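Local coordinates for protein TRAP-T family transporter, DctP (Periplasmic binding) subunit (Sulfitobacter sp. NAS-14.1, PDB 4PF8) that binds beta-D-galacturonate and, as the periplasmic solute-binding subunit of a TRAP transporter, probably delivers such sugar acids to its membrane partners, at residues V107-S110 against V111-Y115; V33-P37 against V38-M42; V193-S196 against I197-V201. All coordinates share one frame; numbering follows the deposited sequence.

Contact 1. Residues V107-S110 against V111-Y115; sequences VFKS and VPQMY
The N-cap of helix 111-118 organises this contact, with Ser110 capping the first turn and Gln113 reaching back from that turn to the incoming loop. Ser110 OG accepts the backbone N-H of Gln113 at 3.1 Å from N. Serine suits the place because its short hydroxyl, held between its own backbone N and carbonyl carbon (chi1 71°), can bend over amides that have no preceding turn to serve them. Its carbonyl then starts the regular helical pattern, Ser110 O taking Met114 N at 3.1 Å. Pro112, which has no N-H to satisfy, is well placed in this first turn, and its CD lies 3.5 Å from Ser110 OG.

Gln113 returns the grip. Its chain runs extended beyond CG, and OE1 meets the N-H of Lys109 at 2.7 Å from N, in a nearly straight bond (163°) whose donor stands above the amide's carbonyl plane rather than within it. The other branch, NE2, donates an N-H to water 1, which can donate to Val107 O but has other acceptors to choose from, while the aliphatic part of Lys109 crosses the amide. Cutting Gln113 back to an alanine removes the amide, which would probably leave Lys109 N without its acceptor and water 1 without the NE2 donor, so that the loop before the cap could shift.

The apolar half of the contact is Phe108, whose ring presents one face to Met114, a selenomethionine in the crystal, and also touches Val102. Met114 itself rests on Pro233. The slim chain suits this place: its CG, anti to the backbone N (chi1 179°), lies almost over the middle of the Phe108 ring, 3.8 Å from the centroid, as a CH-pi contact, and the bends beyond turn the selenium end away.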
loop_
_atom_site.group_PDB
_atom_site.type_symbol
_atom_site.label_atom_id
_atom_site.label_comp_id
_atom_site.label_asym_id
_atom_site.label_seq_id
_atom_site.Cartn_x
_atom_site.Cartn_y
_atom_site.Cartn_z
ATOM N N VAL A 107 -6.058 -3.338 -11.957
ATOM C CA VAL A 107 -6.378 -2.068 -12.603
ATOM C C VAL A 107 -5.144 -1.502 -13.323
ATOM O O VAL A 107 -5.280 -0.857 -14.363
ATOM C CB VAL A 107 -7.020 -1.052 -11.600
ATOM C CG1 VAL A 107 -5.985 -0.431 -10.687
ATOM C CG2 VAL A 107 -7.791 0.024 -12.342
ATOM N N PHE A 108 -3.961 -1.752 -12.770
ATOM C CA PHE A 108 -2.690 -1.389 -13.402
ATOM C C PHE A 108 -2.155 -2.602 -14.170
ATOM O O PHE A 108 -2.227 -3.760 -13.690
ATOM C CB PHE A 108 -1.649 -0.968 -12.362
ATOM C CG PHE A 108 -1.975 0.308 -11.621
ATOM C CD1 PHE A 108 -1.882 1.534 -12.241
ATOM C CD2 PHE A 108 -2.370 0.260 -10.307
ATOM C CE1 PHE A 108 -2.170 2.691 -11.576
ATOM C CE2 PHE A 108 -2.673 1.408 -9.620
ATOM C CZ PHE A 108 -2.569 2.637 -10.245
ATOM N N LYS A 109 -1.605 -2.353 -15.353
ATOM C CA LYS A 109 -1.035 -3.449 -16.148
ATOM C C LYS A 109 0.296 -3.936 -15.599
ATOM O O LYS A 109 0.668 -5.098 -15.788
ATOM C CB LYS A 109 -0.876 -3.003 -17.585
ATOM C CG LYS A 109 -2.231 -2.740 -18.226
ATOM C CD LYS A 109 -2.129 -2.192 -19.634
ATOM C CE LYS A 109 -3.513 -2.128 -20.260
ATOM N NZ LYS A 109 -3.468 -2.314 -21.745
ATOM N N SER A 110 1.001 -3.060 -14.898
ATOM C CA SER A 110 2.343 -3.336 -14.418
ATOM C C SER A 110 2.743 -2.234 -13.458
ATOM O O SER A 110 2.095 -1.198 -13.389
ATOM C CB SER A 110 3.304 -3.334 -15.602
ATOM O OG SER A 110 3.446 -1.998 -16.054
ATOM N N VAL A 111 3.852 -2.424 -12.757
ATOM C CA VAL A 111 4.323 -1.412 -11.831
ATOM C C VAL A 111 4.905 -0.218 -12.588
ATOM O O VAL A 111 4.655 0.922 -12.212
ATOM C CB VAL A 111 5.297 -2.004 -10.785
ATOM C CG1 VAL A 111 5.825 -0.917 -9.893
ATOM C CG2 VAL A 111 4.584 -3.049 -9.938
ATOM N N PRO A 112 5.641 -0.442 -13.686
ATOM C CA PRO A 112 6.057 0.758 -14.421
ATOM C C PRO A 112 4.894 1.603 -14.966
ATOM O O PRO A 112 4.989 2.829 -15.053
ATOM C CB PRO A 112 6.938 0.184 -15.561
ATOM C CG PRO A 112 7.464 -1.093 -14.982
ATOM C CD PRO A 112 6.343 -1.652 -14.167
ATOM N N GLN A 113 3.789 0.962 -15.336
ATOM C CA GLN A 113 2.624 1.712 -15.779
ATOM C C GLN A 113 2.044 2.496 -14.595
ATOM O O GLN A 113 1.602 3.629 -14.754
ATOM C CB GLN A 113 1.544 0.794 -16.335
ATOM C CG GLN A 113 0.438 1.581 -16.979
ATOM C CD GLN A 113 -0.909 0.916 -16.897
ATOM O OE1 GLN A 113 -1.229 0.268 -15.911
ATOM N NE2 GLN A 113 -1.708 1.082 -17.933
HETATM N N MSE A 114 2.056 1.894 -13.419
HETATM C CA MSE A 114 1.601 2.594 -12.206
HETATM C C MSE A 114 2.445 3.850 -11.979
HETATM O O MSE A 114 1.900 4.923 -11.704
HETATM C CB MSE A 114 1.604 1.663 -10.992
HETATM C CG MSE A 114 1.175 2.326 -9.673
HETATM SE SE MSE A 114 2.570 3.318 -8.763
HETATM C CE MSE A 114 3.531 1.820 -7.967
ATOM N N TYR A 115 3.770 3.769 -12.168
ATOM C CA TYR A 115 4.594 4.975 -11.986
ATOM C C TYR A 115 4.157 6.058 -12.975
ATOM O O TYR A 115 3.993 7.223 -12.608
ATOM C CB TYR A 115 6.079 4.732 -12.260
ATOM C CG TYR A 115 6.915 3.996 -11.224
ATOM C CD1 TYR A 115 6.362 3.224 -10.215
ATOM C CD2 TYR A 115 8.300 4.076 -11.286
ATOM C CE1 TYR A 115 7.180 2.557 -9.299
ATOM C CE2 TYR A 115 9.107 3.430 -10.385
ATOM C CZ TYR A 115 8.556 2.665 -9.404
ATOM O OH TYR A 115 9.429 2.041 -8.550
HETATM O O HOH W 1 -4.374 0.156 -16.825
#

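Contact 2. Residues V33-P37 against V38-M42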
loop_
_atom_site.group_PDB
_atom_site.type_symbol
_atom_site.label_atom_id
_atom_site.label_comp_id
_atom_site.label_asym_id
_atom_site.label_seq_id
_atom_site.Cartn_x
_atom_site.Cartn_y
_atom_site.Cartn_z
ATOM N N VAL A 33 8.835 -2.164 9.608
ATOM C CA VAL A 33 10.047 -2.301 10.393
ATOM C C VAL A 33 11.076 -1.260 9.970
ATOM O O VAL A 33 10.993 -0.725 8.874
ATOM C CB VAL A 33 10.633 -3.715 10.288
ATOM C CG1 VAL A 33 9.604 -4.730 10.816
ATOM C CG2 VAL A 33 11.048 -4.021 8.848
ATOM N N GLU A 34 12.030 -0.960 10.854
ATOM C CA GLU A 34 13.000 0.085 10.584
ATOM C C GLU A 34 13.801 -0.194 9.316
ATOM O O GLU A 34 14.099 0.734 8.555
ATOM C CB GLU A 34 13.953 0.255 11.780
ATOM C CG GLU A 34 14.861 1.464 11.650
ATOM C CD GLU A 34 15.576 1.828 12.944
ATOM O OE1 GLU A 34 15.349 1.156 13.973
ATOM O OE2 GLU A 34 16.374 2.790 12.919
ATOM N N ASP A 35 14.204 -1.446 9.110
ATOM C CA ASP A 35 15.005 -1.764 7.931
ATOM C C ASP A 35 14.081 -2.191 6.781
ATOM O O ASP A 35 13.809 -3.377 6.569
ATOM C CB ASP A 35 16.042 -2.846 8.221
ATOM C CG ASP A 35 16.997 -3.048 7.047
ATOM O OD1 ASP A 35 16.940 -2.248 6.084
ATOM O OD2 ASP A 35 17.789 -4.010 7.077
ATOM N N TYR A 36 13.601 -1.198 6.043
ATOM C CA TYR A 36 12.581 -1.398 4.999
ATOM C C TYR A 36 12.656 -0.157 4.088
ATOM O O TYR A 36 12.959 0.931 4.559
ATOM C CB TYR A 36 11.194 -1.522 5.639
ATOM C CG TYR A 36 10.140 -2.120 4.734
ATOM C CD1 TYR A 36 10.057 -3.494 4.572
ATOM C CD2 TYR A 36 9.219 -1.326 4.078
ATOM C CE1 TYR A 36 9.092 -4.059 3.750
ATOM C CE2 TYR A 36 8.248 -1.883 3.243
ATOM C CZ TYR A 36 8.193 -3.260 3.090
ATOM O OH TYR A 36 7.202 -3.815 2.281
ATOM N N PRO A 37 12.380 -0.291 2.785
ATOM C CA PRO A 37 12.597 0.848 1.863
ATOM C C PRO A 37 11.797 2.116 2.177
ATOM O O PRO A 37 12.306 3.242 2.073
ATOM C CB PRO A 37 12.171 0.279 0.503
ATOM C CG PRO A 37 12.494 -1.170 0.626
ATOM C CD PRO A 37 12.166 -1.553 2.052
ATOM N N VAL A 38 10.553 1.922 2.586
ATOM C CA VAL A 38 9.708 3.024 3.007
ATOM C C VAL A 38 10.375 3.770 4.159
ATOM O O VAL A 38 10.448 4.989 4.156
ATOM C CB VAL A 38 8.341 2.505 3.479
ATOM C CG1 VAL A 38 7.525 3.639 4.097
ATOM C CG2 VAL A 38 7.588 1.841 2.320
ATOM N N SER A 39 10.841 3.020 5.149
ATOM C CA SER A 39 11.482 3.593 6.323
ATOM C C SER A 39 12.684 4.459 5.965
ATOM O O SER A 39 12.843 5.572 6.491
ATOM C CB SER A 39 11.909 2.470 7.260
ATOM O OG SER A 39 10.877 1.494 7.347
ATOM N N HIS A 40 13.532 3.942 5.077
ATOM C CA HIS A 40 14.720 4.668 4.663
ATOM C C HIS A 40 14.332 5.890 3.864
ATOM O O HIS A 40 14.960 6.959 4.004
ATOM C CB HIS A 40 15.664 3.763 3.864
ATOM C CG HIS A 40 16.140 2.580 4.641
ATOM N ND1 HIS A 40 16.766 2.696 5.864
ATOM C CD2 HIS A 40 16.039 1.254 4.397
ATOM C CE1 HIS A 40 17.047 1.494 6.329
ATOM N NE2 HIS A 40 16.624 0.601 5.454
ATOM N N GLY A 41 13.292 5.761 3.044
ATOM C CA GLY A 41 12.795 6.913 2.313
ATOM C C GLY A 41 12.334 8.035 3.236
ATOM O O GLY A 41 12.642 9.210 3.022
HETATM N N MSE A 42 11.563 7.670 4.252
HETATM C CA MSE A 42 11.029 8.649 5.188
HETATM C C MSE A 42 12.119 9.295 6.013
HETATM O O MSE A 42 12.081 10.507 6.273
HETATM C CB MSE A 42 10.015 7.993 6.116
HETATM C CG MSE A 42 8.731 7.585 5.391
HETATM SE SE MSE A 42 7.408 6.914 6.618
HETATM C CE MSE A 42 7.033 8.543 7.539
#
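Val33 O accepts a hydrogen bond from the Ser39 hydroxyl, OG lying 2.7 Å away; the same OG is also hydrogen-bonded to Asn30 ND2, so a small buried serine ties two parts of the incoming loop to the helix. The next carbonyl, Glu34 O, lies over one face of the His40 ring and 3.1 Å from Ser39 CB. Asp35 follows, its OD1 receiving His40 NE2 at 2.9 Å. The His40 ring, with CG beside its own backbone N (chi1 -60°), folds back toward the loop to make this bond. It is straight (169°) and lies in the imidazole plane, but uses the anti side of the carboxylate, whose plane is turned 66° from the ring. Tyr36 is the N-cap residue of helix 37-52, and its carbonyl accepts His40 N at 3.1 Å. Its ring runs alongside Val38, CE2 to CG2 3.9 Å, stacks on His32 and sends OH to Ser211, both of which line the galacturonate pocket. Pro37 opens the helix, where a missing N-H costs nothing, and its O accepts Gly41 N at 2.9 Å. NE2 carries the proton in its bond, and the carboxylate would probably stabilise a positive ring if His40 took up a second one.

Contact 3. Residues V193-S196 against I197-V201; sequences VYQS and IKTGV
Gln195 O is gripped twice by one residue: Thr199 sends it both its backbone N-H and its hydroxyl, with N and OG1 each 2.9 Å away and approaching from opposite faces of the carbonyl plane. The threonine does this by setting OG1 between its own N and carbonyl carbon (chi1 64°), which points the hydroxyl back along the helix. Helix 193-198 ends here in a Schellman motif. Val201 N bonds to Ser196 O at 3.0 Å, Gly200 N bonds to Ile197 O, and glycine fits because the turn requires a positive phi (83°). Val193 and Ile197 lie side by side, CG1 to CD1 3.6 Å, their branched apolar chains filling the side of the helix that faces His217 and Val220. Lys198 CB sits over one face of the Tyr194 ring, and its CD passes 3.9 Å from CE2. At its far end Lys198 NZ shares water 2 with Gln195 OE1, the water donating to the amide oxygen at 2.7 Å. The chemistry implies a division of labour: backbone N-H groups and the Thr199 hydroxyl meet the last turn's carbonyls, while Val193, Ile197 and Tyr194 pack the helix on helix 217-220.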
loop_
_atom_site.group_PDB
_atom_site.type_symbol
_atom_site.label_atom_id
_atom_site.label_comp_id
_atom_site.label_asym_id
_atom_site.label_seq_id
_atom_site.Cartn_x
_atom_site.Cartn_y
_atom_site.Cartn_z
ATOM N N VAL A 193 -1.608 -9.661 11.896
ATOM C CA VAL A 193 -1.671 -10.766 10.943
ATOM C C VAL A 193 -0.756 -11.939 11.343
ATOM O O VAL A 193 -1.150 -13.100 11.241
ATOM C CB VAL A 193 -1.328 -10.280 9.532
ATOM C CG1 VAL A 193 -1.280 -11.444 8.548
ATOM C CG2 VAL A 193 -2.352 -9.212 9.067
ATOM N N TYR A 194 0.471 -11.658 11.769
ATOM C CA TYR A 194 1.407 -12.738 12.061
ATOM C C TYR A 194 0.832 -13.722 13.071
ATOM O O TYR A 194 0.863 -14.942 12.859
ATOM C CB TYR A 194 2.736 -12.180 12.572
ATOM C CG TYR A 194 3.691 -13.243 13.039
ATOM C CD1 TYR A 194 4.460 -13.952 12.144
ATOM C CD2 TYR A 194 3.800 -13.549 14.391
ATOM C CE1 TYR A 194 5.338 -14.934 12.566
ATOM C CE2 TYR A 194 4.672 -14.515 14.828
ATOM C CZ TYR A 194 5.434 -15.210 13.913
ATOM O OH TYR A 194 6.311 -16.182 14.355
ATOM N N GLN A 195 0.308 -13.212 14.174
ATOM C CA GLN A 195 -0.234 -14.090 15.190
ATOM C C GLN A 195 -1.438 -14.873 14.696
ATOM O O GLN A 195 -1.613 -16.035 15.065
ATOM C CB GLN A 195 -0.607 -13.314 16.460
ATOM C CG GLN A 195 0.580 -12.947 17.321
ATOM C CD GLN A 195 1.285 -14.152 17.891
ATOM O OE1 GLN A 195 0.664 -15.186 18.150
ATOM N NE2 GLN A 195 2.593 -14.031 18.084
ATOM N N SER A 196 -2.267 -14.243 13.878
ATOM C CA SER A 196 -3.442 -14.907 13.355
ATOM C C SER A 196 -3.091 -16.015 12.389
ATOM O O SER A 196 -3.754 -17.053 12.397
ATOM C CB SER A 196 -4.405 -13.903 12.731
ATOM O OG SER A 196 -5.162 -13.268 13.763
ATOM N N ILE A 197 -2.065 -15.817 11.580
ATOM C CA ILE A 197 -1.604 -16.920 10.716
ATOM C C ILE A 197 -0.890 -17.990 11.562
ATOM O O ILE A 197 -1.123 -19.198 11.407
ATOM C CB ILE A 197 -0.679 -16.455 9.590
ATOM C CG1 ILE A 197 -1.403 -15.448 8.687
ATOM C CG2 ILE A 197 -0.196 -17.658 8.785
ATOM C CD1 ILE A 197 -0.545 -14.870 7.565
ATOM N N LYS A 198 -0.020 -17.569 12.474
ATOM C CA LYS A 198 0.726 -18.519 13.302
ATOM C C LYS A 198 -0.192 -19.456 14.076
ATOM O O LYS A 198 0.078 -20.658 14.179
ATOM C CB LYS A 198 1.602 -17.762 14.298
ATOM C CG LYS A 198 2.513 -18.651 15.143
ATOM C CD LYS A 198 3.227 -17.872 16.229
ATOM C CE LYS A 198 3.700 -18.789 17.372
ATOM N NZ LYS A 198 2.618 -19.077 18.376
ATOM N N THR A 199 -1.270 -18.914 14.646
ATOM C CA THR A 199 -2.124 -19.704 15.520
ATOM C C THR A 199 -3.235 -20.386 14.737
ATOM O O THR A 199 -4.098 -21.053 15.330
ATOM C CB THR A 199 -2.726 -18.850 16.668
ATOM O OG1 THR A 199 -3.593 -17.845 16.115
ATOM C CG2 THR A 199 -1.615 -18.179 17.462
ATOM N N GLY A 200 -3.218 -20.212 13.423
ATOM C CA GLY A 200 -4.067 -20.985 12.536
ATOM C C GLY A 200 -5.480 -20.461 12.391
ATOM O O GLY A 200 -6.354 -21.151 11.848
ATOM N N VAL A 201 -5.739 -19.249 12.845
ATOM C CA VAL A 201 -7.121 -18.789 12.758
ATOM C C VAL A 201 -7.430 -18.116 11.414
ATOM O O VAL A 201 -8.580 -18.123 10.974
ATOM C CB VAL A 201 -7.534 -17.985 13.965
ATOM C CG1 VAL A 201 -7.353 -18.841 15.241
ATOM C CG2 VAL A 201 -6.767 -16.746 14.036
HETATM O O HOH W 2 1.198 -16.920 20.214
#

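From the N terminus the chain meets contact 2 first, where the loop after strand 26-29 enters helix 37-52, then contact 1, where another loop enters helix 111-118, and last contact 3, where helix 193-198 runs out. All are local turns in series: none nests in or crosses another, and none closes a long loop. Two mark the start of a helix and one the end. Contact 2 ties its loop to helix 248-282 and to the galacturonate pocket, through His32 and Ser211, contact 1 sits near the C-terminal helix 315-322, and contact 3 joins helix 217-220. Contacts 1 and 3 lie on opposite sides of the chain's centre, with their own centres about 31 Å apart.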